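Local coordinates for Rv3651-like N-terminal domain-containing protein (Mycobacterium tuberculosis, PDB 4Q6U) that is of unknown biochemical function but has three sensor-type domains, one GAF-like and two PAS-like, and so probably takes part in sensing or signalling, at residues P311-N317 with L329-P335. Residues are numbered along the deposited sequence; the frame is centred on the assembly and turned at random.
Sequences PVHVTVN and LVALRLP
How a hairpin's register sets its side-chain pairings is well illustrated by 311-317 and 329-335, extended strands (the second as far as Arg333) whose axes approach to 4.5 Å with N-to-C directions 162° apart. His313-Arg333, Thr315-Ala331 and Asn317-Leu329 are hydrogen-bonded antiparallel pairs, each with two backbone hydrogen bonds, among them His313 N to Arg333 O and Ala331 N to Thr315 O, both 2.7 Å; Val314-Leu332 and Val316-Val330 (CA-CA 5.0 and 4.5 Å) are the non-hydrogen-bonded pairs between. In the first, His313, with the most surface covered (100 Å²), is t and Arg333 p in chi1, and the guanidinium stacks flat on the imidazole, centres 3.7 Å apart, planes at 8°. Arg333 NH2 also forms a salt bridge with Glu339. Beyond, in loop, Pro335 points back, its CD 3.2 Å from Pro311 O and CB 4.0 Å from His313 CB. In this C-terminal PAS-like domain's five-stranded antiparallel sheet, strand 296-303 lies beside 309-320 and 242-246 beside 325-333. On the His313 face, one water joins His313 ND1 (2.7 Å), Thr315 OG1 (2.9 Å) and Ala331 O (2.8 Å); Thr315 OG1 is also hydrogen-bonded to Ser297 OG. The other face is apolar: Val314 CG1 meets Val330 CG1 and its CG2 Leu332 CD2, both at 3.5 Å, beside Trp251. Toward the hairpin turn, Leu329 (chi1 t, chi2 p), on the His313 face, sets CB 4.3 Å from Asn317 CB and packs on Leu236 of the second subunit.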
loop_
_atom_site.group_PDB
_atom_site.type_symbol
_atom_site.label_atom_id
_atom_site.label_comp_id
_atom_site.label_asym_id
_atom_site.label_seq_id
_atom_site.Cartn_x
_atom_site.Cartn_y
_atom_site.Cartn_z
ATOM N N PRO B 311 -23.870 5.827 26.405
ATOM C CA PRO B 311 -24.391 5.695 25.039
ATOM C C PRO B 311 -23.417 6.246 24.008
ATOM O O PRO B 311 -22.937 7.363 24.154
ATOM C CB PRO B 311 -25.690 6.518 25.068
ATOM C CG PRO B 311 -25.527 7.454 26.225
ATOM C CD PRO B 311 -24.704 6.712 27.238
ATOM N N VAL B 312 -23.115 5.454 22.989
ATOM C CA VAL B 312 -22.173 5.861 21.947
ATOM C C VAL B 312 -22.789 5.562 20.601
ATOM O O VAL B 312 -23.302 4.461 20.389
ATOM C CB VAL B 312 -20.817 5.125 22.039
ATOM C CG1 VAL B 312 -19.937 5.432 20.794
ATOM C CG2 VAL B 312 -20.089 5.462 23.345
ATOM N N HIS B 313 -22.744 6.532 19.694
ATOM C CA HIS B 313 -23.278 6.320 18.358
ATOM C C HIS B 313 -22.235 5.607 17.499
ATOM O O HIS B 313 -21.109 6.084 17.327
ATOM C CB HIS B 313 -23.695 7.640 17.713
ATOM C CG HIS B 313 -24.318 7.468 16.361
ATOM N ND1 HIS B 313 -23.570 7.306 15.214
ATOM C CD2 HIS B 313 -25.615 7.415 15.980
ATOM C CE1 HIS B 313 -24.384 7.171 14.181
ATOM N NE2 HIS B 313 -25.629 7.232 14.618
ATOM N N VAL B 314 -22.636 4.463 16.957
ATOM C CA VAL B 314 -21.736 3.566 16.251
ATOM C C VAL B 314 -22.170 3.381 14.800
ATOM O O VAL B 314 -23.339 3.102 14.532
ATOM C CB VAL B 314 -21.693 2.203 16.949
ATOM C CG1 VAL B 314 -20.921 1.214 16.135
ATOM C CG2 VAL B 314 -21.098 2.340 18.349
ATOM N N THR B 315 -21.232 3.549 13.869
ATOM C CA THR B 315 -21.488 3.304 12.447
ATOM C C THR B 315 -20.491 2.261 11.929
ATOM O O THR B 315 -19.280 2.409 12.094
ATOM C CB THR B 315 -21.399 4.599 11.629
ATOM O OG1 THR B 315 -22.412 5.508 12.074
ATOM C CG2 THR B 315 -21.586 4.321 10.133
ATOM N N VAL B 316 -21.010 1.196 11.323
ATOM C CA VAL B 316 -20.219 -0.007 11.076
ATOM C C VAL B 316 -20.204 -0.418 9.617
ATOM O O VAL B 316 -21.257 -0.513 8.986
ATOM C CB VAL B 316 -20.750 -1.198 11.895
ATOM C CG1 VAL B 316 -19.705 -2.295 11.977
ATOM C CG2 VAL B 316 -21.132 -0.753 13.277
ATOM N N ASN B 317 -19.004 -0.655 9.087
ATOM C CA ASN B 317 -18.838 -1.210 7.746
ATOM C C ASN B 317 -18.042 -2.502 7.829
ATOM O O ASN B 317 -17.207 -2.655 8.707
ATOM C CB ASN B 317 -18.137 -0.214 6.814
ATOM C CG ASN B 317 -19.026 0.963 6.430
ATOM O OD1 ASN B 317 -19.657 0.960 5.375
ATOM N ND2 ASN B 317 -19.074 1.974 7.287
ATOM N N LEU B 329 -15.193 -2.040 10.446
ATOM C CA LEU B 329 -14.752 -0.663 10.549
ATOM C C LEU B 329 -15.834 0.086 11.301
ATOM O O LEU B 329 -16.956 0.223 10.813
ATOM C CB LEU B 329 -14.518 -0.029 9.180
ATOM C CG LEU B 329 -14.346 1.489 9.251
ATOM C CD1 LEU B 329 -13.068 1.831 9.996
ATOM C CD2 LEU B 329 -14.372 2.127 7.874
ATOM N N VAL B 330 -15.500 0.556 12.492
ATOM C CA VAL B 330 -16.479 1.224 13.325
ATOM C C VAL B 330 -16.141 2.697 13.492
ATOM O O VAL B 330 -14.996 3.038 13.760
ATOM C CB VAL B 330 -16.562 0.551 14.719
ATOM C CG1 VAL B 330 -17.461 1.336 15.614
ATOM C CG2 VAL B 330 -17.065 -0.879 14.584
ATOM N N ALA B 331 -17.138 3.563 13.315
ATOM C CA ALA B 331 -16.979 4.990 13.576
ATOM C C ALA B 331 -17.727 5.368 14.850
ATOM O O ALA B 331 -18.940 5.233 14.923
ATOM C CB ALA B 331 -17.476 5.815 12.400
ATOM N N LEU B 332 -16.996 5.849 15.845
ATOM C CA LEU B 332 -17.575 6.134 17.154
ATOM C C LEU B 332 -17.692 7.609 17.450
ATOM O O LEU B 332 -16.724 8.350 17.326
ATOM C CB LEU B 332 -16.730 5.503 18.247
ATOM C CG LEU B 332 -16.444 4.024 18.077
ATOM C CD1 LEU B 332 -15.328 3.653 19.018
ATOM C CD2 LEU B 332 -17.694 3.296 18.449
ATOM N N ARG B 333 -18.865 8.020 17.910
ATOM C CA ARG B 333 -19.055 9.387 18.352
ATOM C C ARG B 333 -20.185 9.484 19.381
ATOM O O ARG B 333 -20.972 8.555 19.549
ATOM C CB ARG B 333 -19.349 10.302 17.153
ATOM C CG ARG B 333 -20.688 10.038 16.459
ATOM C CD ARG B 333 -21.041 11.153 15.447
ATOM N NE ARG B 333 -22.192 10.824 14.597
ATOM C CZ ARG B 333 -23.449 10.763 15.024
ATOM N NH1 ARG B 333 -23.735 11.000 16.299
ATOM N NH2 ARG B 333 -24.428 10.459 14.179
ATOM N N LEU B 334 -20.259 10.614 20.069
ATOM C CA LEU B 334 -21.366 10.868 20.983
ATOM C C LEU B 334 -22.692 10.964 20.220
ATOM O O LEU B 334 -22.747 11.564 19.146
ATOM C CB LEU B 334 -21.104 12.150 21.771
ATOM C CG LEU B 334 -19.871 12.072 22.675
ATOM C CD1 LEU B 334 -19.629 13.392 23.389
ATOM C CD2 LEU B 334 -20.044 10.946 23.678
ATOM N N PRO B 335 -23.766 10.365 20.763
ATOM C CA PRO B 335 -25.071 10.466 20.103
ATOM C C PRO B 335 -25.763 11.779 20.442
ATOM O O PRO B 335 -25.564 12.290 21.543
ATOM C CB PRO B 335 -25.845 9.276 20.671
ATOM C CG PRO B 335 -25.275 9.102 22.049
ATOM C CD PRO B 335 -23.829 9.560 21.996
HETATM O O HOH W 1 -21.057 6.894 14.252
#